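Local atomic coordinates of RNA N6-adenosine-methyltransferase METTL16,RNA N6-adenosine-methyltransferase METTL16 (Homo sapiens, PDB entry 6M1U), a protein that transfers a methyl group to N6 of adenosine in RNA, including U6 small nuclear RNA, and is represented here by its vertebrate conserved region. Residues T5-A10 with K117-D122; S11-L16 with V32-W37. All coordinates share one frame; numbering follows the deposited sequence.

Contact 1: residues T5-A10 with K117-D122; sequences TFVVLA and KKEVDD
Asp122 meets Val7, Leu9 and Ala10 with successive parts of its side chain. Its OD1 accepts a fairly straight hydrogen bond from Ala10 N; the N to OD1 separation of 2.5 Å is very short, a value of doubtful precision at this resolution. The remaining contacts surround that bond. CD2 of Leu9 packs against Asp122 CG at 3.6 Å, the two side chains lying side by side and pointing the same way. Val7 reaches the base of the same residue, its CG1 3.6 Å from Asp122 CB. Ala10 CB also rests 3.5 Å from the carbonyl O of Asp121. Within Asp122, CG stands anti to the carbonyl carbon, beside the backbone N, 3.5 Å from Ala10 N.

Leu9 occupies the N-cap position of helix 10-20, and the carboxylate near this helix start may be favoured electrostatically by the helix dipole. Glu119 N donates to Asp122 O at 3.1 Å, evidence that these two residues face each other as the pair closing a two-residue hairpin. Its central residues, Val120 (phi 56°, psi -120°) and Asp121 in the right-handed helical region (psi -23°), come near type II'. Strand 4-8 pairs antiparallel with strand 122-131 through backbone bonds of Val8 with Ala123 and Phe6 with Val125; this pairing starts right after Asp122 and holds it beside Val8. The contact is thus a beta-hairpin turn meeting a strand-to-helix junction at the edge of an antiparallel sheet.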
ATOM      1  N   THR A   5     -10.098   3.151   1.590  1.00 72.66           N
ATOM      2  CA  THR A   5      -9.067   4.169   1.487  1.00 70.81           C
ATOM      3  C   THR A   5      -8.453   4.455   2.845  1.00 70.83           C
ATOM      4  O   THR A   5      -8.980   4.067   3.887  1.00 72.21           O
ATOM      5  CB  THR A   5      -9.607   5.460   0.904  1.00 71.02           C
ATOM      6  OG1 THR A   5     -10.680   5.902   1.728  1.00 73.91           O
ATOM      7  CG2 THR A   5     -10.108   5.217  -0.496  1.00 70.46           C
ATOM      8  N   PHE A   6      -7.300   5.118   2.807  1.00 69.81           N
ATOM      9  CA  PHE A   6      -6.692   5.719   3.982  1.00 69.37           C
ATOM     10  C   PHE A   6      -5.653   6.722   3.508  1.00 68.80           C
ATOM     11  O   PHE A   6      -4.891   6.433   2.584  1.00 66.30           O
ATOM     12  CB  PHE A   6      -6.087   4.662   4.928  1.00 68.92           C
ATOM     13  CG  PHE A   6      -4.772   4.076   4.472  1.00 66.45           C
ATOM     14  CD1 PHE A   6      -4.739   2.888   3.753  1.00 64.50           C
ATOM     15  CD2 PHE A   6      -3.570   4.681   4.806  1.00 66.06           C
ATOM     16  CE1 PHE A   6      -3.534   2.328   3.350  1.00 62.25           C
ATOM     17  CE2 PHE A   6      -2.356   4.126   4.386  1.00 63.86           C
ATOM     18  CZ  PHE A   6      -2.343   2.947   3.663  1.00 61.90           C
ATOM     19  N   VAL A   7      -5.652   7.898   4.126  1.00 70.13           N
ATOM     20  CA  VAL A   7      -4.706   8.964   3.812  1.00 69.97           C
ATOM     21  C   VAL A   7      -3.353   8.630   4.431  1.00 71.49           C
ATOM     22  O   VAL A   7      -3.279   8.026   5.504  1.00 71.33           O
ATOM     23  CB  VAL A   7      -5.225  10.320   4.343  1.00 71.00           C
ATOM     24  CG1 VAL A   7      -4.097  11.328   4.441  1.00 72.08           C
ATOM     25  CG2 VAL A   7      -6.340  10.876   3.477  1.00 70.85           C
ATOM     26  N   VAL A   8      -2.273   8.986   3.748  1.00 72.28           N
ATOM     27  CA  VAL A   8      -0.983   9.203   4.386  1.00 74.38           C
ATOM     28  C   VAL A   8      -0.754  10.709   4.421  1.00 78.16           C
ATOM     29  O   VAL A   8      -0.691  11.362   3.370  1.00 78.91           O
ATOM     30  CB  VAL A   8       0.152   8.491   3.641  1.00 69.55           C
ATOM     31  CG1 VAL A   8       1.466   8.851   4.266  1.00 70.19           C
ATOM     32  CG2 VAL A   8      -0.023   6.996   3.693  1.00 66.26           C
ATOM     33  N   LEU A   9      -0.646  11.266   5.625  1.00 83.26           N
ATOM     34  CA  LEU A   9      -0.462  12.707   5.778  1.00 88.59           C
ATOM     35  C   LEU A   9       0.888  13.176   5.217  1.00 90.96           C
ATOM     36  O   LEU A   9       1.900  12.465   5.289  1.00 91.62           O
ATOM     37  CB  LEU A   9      -0.579  13.108   7.257  1.00 91.61           C
ATOM     38  CG  LEU A   9      -1.988  13.218   7.843  1.00 93.53           C
ATOM     39  CD1 LEU A   9      -1.945  13.422   9.345  1.00 96.93           C
ATOM     40  CD2 LEU A   9      -2.740  14.341   7.150  1.00 95.66           C
ATOM     41  N   ALA A  10       0.892  14.414   4.684  1.00 93.74           N
ATOM     42  CA  ALA A  10       2.078  14.984   4.041  1.00 92.72           C
ATOM     43  C   ALA A  10       3.286  15.009   4.968  1.00 92.74           C
ATOM     44  O   ALA A  10       4.423  15.059   4.480  1.00 92.32           O
ATOM     45  CB  ALA A  10       1.780  16.392   3.525  1.00 95.84           C
ATOM     46  N   LYS A 117      -2.626   7.934  -4.657  1.00 73.23           N
ATOM     47  CA  LYS A 117      -2.886   9.213  -5.369  1.00 80.83           C
ATOM     48  C   LYS A 117      -2.668  10.408  -4.441  1.00 84.44           C
ATOM     49  O   LYS A 117      -2.861  10.263  -3.222  1.00 86.04           O
ATOM     50  CB  LYS A 117      -4.309   9.225  -5.937  1.00 76.16           C
ATOM     51  CG  LYS A 117      -5.125   7.970  -5.671  1.00 72.90           C
ATOM     52  CD  LYS A 117      -6.617   8.202  -5.757  1.00 74.17           C
ATOM     53  CE  LYS A 117      -7.131   8.229  -7.180  1.00 74.60           C
ATOM     54  NZ  LYS A 117      -8.585   8.509  -7.229  1.00 77.18           N
ATOM     55  N   LYS A 118      -2.143  11.470  -5.047  1.00 94.80           N
ATOM     56  CA  LYS A 118      -1.835  12.721  -4.333  1.00105.91           C
ATOM     57  C   LYS A 118      -3.142  13.476  -4.293  1.00114.24           C
ATOM     58  O   LYS A 118      -3.584  13.928  -5.331  1.00114.05           O
ATOM     59  CB  LYS A 118      -0.808  13.546  -5.104  1.00114.82           C
ATOM     60  CG  LYS A 118      -0.363  14.827  -4.425  1.00123.32           C
ATOM     61  CD  LYS A 118       0.689  15.580  -5.207  1.00129.32           C
ATOM     62  CE  LYS A 118       1.107  16.867  -4.532  1.00135.06           C
ATOM     63  NZ  LYS A 118       2.138  17.604  -5.302  1.00138.70           N
ATOM     64  N   GLU A 119      -3.722  13.527  -3.112  1.00118.63           N
ATOM     65  CA  GLU A 119      -5.009  14.206  -2.904  1.00123.94           C
ATOM     66  C   GLU A 119      -4.685  15.331  -1.942  1.00125.54           C
ATOM     67  O   GLU A 119      -3.981  15.040  -0.971  1.00123.60           O
ATOM     68  CB  GLU A 119      -5.987  13.209  -2.297  1.00124.89           C
ATOM     69  CG  GLU A 119      -7.373  13.758  -2.071  1.00130.29           C
ATOM     70  CD  GLU A 119      -7.912  13.371  -0.710  1.00133.40           C
ATOM     71  OE1 GLU A 119      -7.179  13.521   0.267  1.00134.52           O
ATOM     72  OE2 GLU A 119      -9.052  12.910  -0.636  1.00134.92           O
ATOM     73  N   VAL A 120      -5.089  16.558  -2.277  1.00127.82           N
ATOM     74  CA  VAL A 120      -4.780  17.730  -1.417  1.00129.06           C
ATOM     75  C   VAL A 120      -3.270  17.771  -1.242  1.00127.40           C
ATOM     76  O   VAL A 120      -2.551  17.839  -2.240  1.00125.60           O
ATOM     77  CB  VAL A 120      -5.502  17.705  -0.062  1.00130.29           C
ATOM     78  CG1 VAL A 120      -5.043  18.865   0.805  1.00133.69           C
ATOM     79  CG2 VAL A 120      -7.008  17.728  -0.243  1.00131.43           C
ATOM     80  N   ASP A 121      -2.813  17.689  -0.003  1.00125.71           N
ATOM     81  CA  ASP A 121      -1.375  17.832   0.200  1.00125.03           C
ATOM     82  C   ASP A 121      -0.787  16.471   0.513  1.00117.96           C
ATOM     83  O   ASP A 121       0.415  16.234   0.348  1.00119.88           O
ATOM     84  CB  ASP A 121      -1.055  18.798   1.348  1.00126.93           C
ATOM     85  CG  ASP A 121      -1.592  20.191   1.114  1.00130.32           C
ATOM     86  OD1 ASP A 121      -1.931  20.507  -0.048  1.00131.10           O
ATOM     87  OD2 ASP A 121      -1.661  20.973   2.096  1.00132.93           O
ATOM     88  N   ASP A 122      -1.661  15.597   1.003  1.00116.88           N
ATOM     89  CA  ASP A 122      -1.326  14.265   1.477  1.00109.85           C
ATOM     90  C   ASP A 122      -1.471  13.244   0.352  1.00100.54           C
ATOM     91  O   ASP A 122      -1.699  13.584  -0.815  1.00100.17           O
ATOM     92  CB  ASP A 122      -2.216  13.893   2.667  1.00114.18           C
ATOM     93  CG  ASP A 122      -2.357  15.021   3.676  1.00121.35           C
ATOM     94  OD1 ASP A 122      -1.355  15.366   4.344  1.00123.60           O
ATOM     95  OD2 ASP A 122      -3.477  15.560   3.797  1.00124.39           O
TER

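Contact 2: residues S11-L16 with V32-W37; sequences SVMKEL and VVVTTW
Helices 10-20 and 30-44 form a crossed pair, held in these segments by Leu16 and Met13 of the first against Val33, Val34 and Trp37 of the second. The segment axes approach to 9.5 Å and are inclined by 67°, steep enough to concentrate the contact in a few side chains. Leu16 has the largest share. Its CD2 sits over one face of the Trp37 indole in a CH-pi contact, 3.7 Å from the centroid of the five-membered ring and 23° off the ring normal. The same tryptophan also bonds to the Leu16 backbone: Trp37 NE1 donates to Leu16 O over 3.1 Å. The acceptor lies close to the indole plane, whereas seen from the carbonyl the donor stands well above its plane. One residue therefore supplies both a methyl group for the ring face and an acceptor for the ring N-H, which together would limit the tilt of the indole.

The other branch of Leu16 turns to Val34, with CD1 3.9 Å from CG2. Val33 comes in beside Leu16, its CG1 being 3.9 Å from Leu16 CB. Met13 crosses Val34 at about a right angle and bends at its last torsion (chi3 124°), which places CE 3.6 Å from Val34 CG2; Met13 CG is equally near, so the thioether chain curves round that methyl.

Four of the five touching residues are buried. Beyond the pair, Val34 reaches Val116 of strand 108-119, Trp37 touches Leu152 of helix 136-153, and Val12, on the first helix, meets Phe150 and Val153 of that same C-terminal helix.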
ATOM      1  N   SER A  11       3.060  14.975   6.287  1.00 91.79           N
ATOM      2  CA  SER A  11       4.147  14.792   7.242  1.00 92.20           C
ATOM      3  C   SER A  11       4.583  13.334   7.334  1.00 87.15           C
ATOM      4  O   SER A  11       5.783  13.045   7.417  1.00 87.67           O
ATOM      5  CB  SER A  11       3.711  15.281   8.607  1.00 94.62           C
ATOM      6  OG  SER A  11       2.498  14.646   8.923  1.00 93.17           O
ATOM      7  N   VAL A  12       3.632  12.400   7.349  1.00 83.73           N
ATOM      8  CA  VAL A  12       4.034  10.996   7.321  1.00 80.89           C
ATOM      9  C   VAL A  12       4.829  10.700   6.051  1.00 80.25           C
ATOM     10  O   VAL A  12       5.820   9.953   6.079  1.00 79.10           O
ATOM     11  CB  VAL A  12       2.813  10.064   7.460  1.00 78.44           C
ATOM     12  CG1 VAL A  12       3.266   8.647   7.806  1.00 77.09           C
ATOM     13  CG2 VAL A  12       1.878  10.580   8.520  1.00 80.00           C
ATOM     14  N   MET A  13       4.443  11.298   4.926  1.00 81.09           N
ATOM     15  CA  MET A  13       5.280  11.151   3.744  1.00 81.38           C
ATOM     16  C   MET A  13       6.688  11.669   4.010  1.00 83.86           C
ATOM     17  O   MET A  13       7.669  10.934   3.840  1.00 83.62           O
ATOM     18  CB  MET A  13       4.657  11.863   2.557  1.00 81.67           C
ATOM     19  CG  MET A  13       3.462  11.147   2.009  1.00 79.71           C
ATOM     20  SD  MET A  13       2.752  12.132   0.697  1.00 81.27           S
ATOM     21  CE  MET A  13       2.796  10.957  -0.615  1.00 78.23           C
ATOM     22  N   LYS A  14       6.804  12.919   4.474  1.00 86.08           N
ATOM     23  CA  LYS A  14       8.118  13.470   4.780  1.00 89.37           C
ATOM     24  C   LYS A  14       8.948  12.499   5.613  1.00 87.10           C
ATOM     25  O   LYS A  14      10.122  12.260   5.317  1.00 86.90           O
ATOM     26  CB  LYS A  14       7.976  14.824   5.493  1.00 95.56           C
ATOM     27  CG  LYS A  14       7.419  15.986   4.613  1.00 99.39           C
ATOM     28  CD  LYS A  14       7.648  17.411   5.221  1.00105.75           C
ATOM     29  CE  LYS A  14       6.345  18.155   5.599  1.00107.69           C
ATOM     30  NZ  LYS A  14       5.738  18.965   4.505  1.00108.52           N
ATOM     31  N   GLU A  15       8.345  11.881   6.624  1.00 86.38           N
ATOM     32  CA  GLU A  15       9.110  10.934   7.422  1.00 85.70           C
ATOM     33  C   GLU A  15       9.446   9.670   6.639  1.00 81.38           C
ATOM     34  O   GLU A  15      10.524   9.090   6.825  1.00 81.71           O
ATOM     35  CB  GLU A  15       8.344  10.579   8.690  1.00 88.16           C
ATOM     36  CG  GLU A  15       9.231  10.385   9.901  1.00 92.90           C
ATOM     37  CD  GLU A  15      10.156  11.561  10.105  1.00 99.00           C
ATOM     38  OE1 GLU A  15      11.388  11.368  10.022  1.00100.93           O
ATOM     39  OE2 GLU A  15       9.649  12.682  10.325  1.00102.16           O
ATOM     40  N   LEU A  16       8.555   9.225   5.754  1.00 76.32           N
ATOM     41  CA  LEU A  16       8.891   8.066   4.938  1.00 72.65           C
ATOM     42  C   LEU A  16      10.037   8.374   3.986  1.00 74.62           C
ATOM     43  O   LEU A  16      10.894   7.519   3.756  1.00 73.92           O
ATOM     44  CB  LEU A  16       7.670   7.597   4.165  1.00 69.58           C
ATOM     45  CG  LEU A  16       6.622   6.846   4.973  1.00 67.43           C
ATOM     46  CD1 LEU A  16       5.365   6.709   4.127  1.00 64.39           C
ATOM     47  CD2 LEU A  16       7.169   5.503   5.387  1.00 66.67           C
ATOM     48  N   VAL A  32       5.260   8.421  -4.823  1.00 62.06           N
ATOM     49  CA  VAL A  32       6.207   7.379  -5.318  1.00 60.36           C
ATOM     50  C   VAL A  32       6.891   6.747  -4.103  1.00 59.99           C
ATOM     51  O   VAL A  32       6.943   5.510  -4.028  1.00 60.12           O
ATOM     52  CB  VAL A  32       7.246   7.972  -6.285  1.00 60.52           C
ATOM     53  CG1 VAL A  32       8.435   7.042  -6.461  1.00 59.38           C
ATOM     54  CG2 VAL A  32       6.631   8.312  -7.631  1.00 60.12           C
ATOM     55  N   VAL A  33       7.393   7.585  -3.196  1.00 63.55           N
ATOM     56  CA  VAL A  33       8.078   7.093  -1.967  1.00 64.13           C
ATOM     57  C   VAL A  33       7.142   6.118  -1.252  1.00 64.19           C
ATOM     58  O   VAL A  33       7.543   4.963  -1.042  1.00 64.41           O
ATOM     59  CB  VAL A  33       8.472   8.262  -1.047  1.00 66.00           C
ATOM     60  CG1 VAL A  33       8.655   7.808   0.391  1.00 66.57           C
ATOM     61  CG2 VAL A  33       9.718   8.972  -1.546  1.00 68.42           C
ATOM     62  N   VAL A  34       5.939   6.583  -0.909  1.00 64.88           N
ATOM     63  CA  VAL A  34       4.927   5.750  -0.197  1.00 63.32           C
ATOM     64  C   VAL A  34       4.761   4.417  -0.929  1.00 63.01           C
ATOM     65  O   VAL A  34       4.872   3.369  -0.273  1.00 62.65           O
ATOM     66  CB  VAL A  34       3.582   6.490  -0.087  1.00 63.32           C
ATOM     67  CG1 VAL A  34       2.476   5.575   0.410  1.00 61.48           C
ATOM     68  CG2 VAL A  34       3.690   7.726   0.788  1.00 65.90           C
ATOM     69  N   THR A  35       4.524   4.466  -2.241  1.00 62.32           N
ATOM     70  CA  THR A  35       4.318   3.248  -3.022  1.00 61.07           C
ATOM     71  C   THR A  35       5.464   2.265  -2.840  1.00 61.10           C
ATOM     72  O   THR A  35       5.237   1.073  -2.592  1.00 59.20           O
ATOM     73  CB  THR A  35       4.156   3.593  -4.496  1.00 61.79           C
ATOM     74  OG1 THR A  35       2.958   4.369  -4.675  1.00 61.53           O
ATOM     75  CG2 THR A  35       4.093   2.319  -5.325  1.00 61.13           C
ATOM     76  N   THR A  36       6.707   2.743  -2.944  1.00 61.81           N
ATOM     77  CA  THR A  36       7.821   1.820  -2.768  1.00 61.27           C
ATOM     78  C   THR A  36       7.924   1.304  -1.335  1.00 62.42           C
ATOM     79  O   THR A  36       8.570   0.273  -1.116  1.00 62.03           O
ATOM     80  CB  THR A  36       9.146   2.460  -3.167  1.00 62.18           C
ATOM     81  OG1 THR A  36       9.521   3.382  -2.151  1.00 63.65           O
ATOM     82  CG2 THR A  36       9.036   3.202  -4.486  1.00 63.37           C
ATOM     83  N   TRP A  37       7.315   1.992  -0.354  1.00 60.41           N
ATOM     84  CA  TRP A  37       7.226   1.400   0.977  1.00 61.02           C
ATOM     85  C   TRP A  37       6.118   0.358   1.042  1.00 58.51           C
ATOM     86  O   TRP A  37       6.278  -0.681   1.697  1.00 59.06           O
ATOM     87  CB  TRP A  37       7.007   2.463   2.047  1.00 60.06           C
ATOM     88  CG  TRP A  37       8.260   3.129   2.517  1.00 61.05           C
ATOM     89  CD1 TRP A  37       8.587   4.465   2.397  1.00 63.16           C
ATOM     90  CD2 TRP A  37       9.365   2.510   3.185  1.00 61.93           C
ATOM     91  NE1 TRP A  37       9.836   4.706   2.953  1.00 65.23           N
ATOM     92  CE2 TRP A  37      10.327   3.525   3.446  1.00 64.49           C
ATOM     93  CE3 TRP A  37       9.640   1.201   3.602  1.00 60.71           C
ATOM     94  CZ2 TRP A  37      11.529   3.261   4.087  1.00 66.44           C
ATOM     95  CZ3 TRP A  37      10.845   0.952   4.244  1.00 62.87           C
ATOM     96  CH2 TRP A  37      11.768   1.970   4.474  1.00 65.68           C
TER

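Segments 5-10 and 11-16 are consecutive, strand 4-8 leading directly into helix 10-20, and contact 2 is nested within the long loop closed by contact 1. Their centres lie about 10 Å apart. Val8 joins them through packing, its CG1 being 3.8 Å from Met13 CG and 4.3 Å from Val34 CG2. The two differ in exposure: one of the seven touching residues is buried in contact 1, four of five in contact 2. The order strand, two helices, four strands, helix is consistent with a KA1-like fold. Both contacts belong to the vertebrate conserved region, which is distinct from the methyltransferase domain.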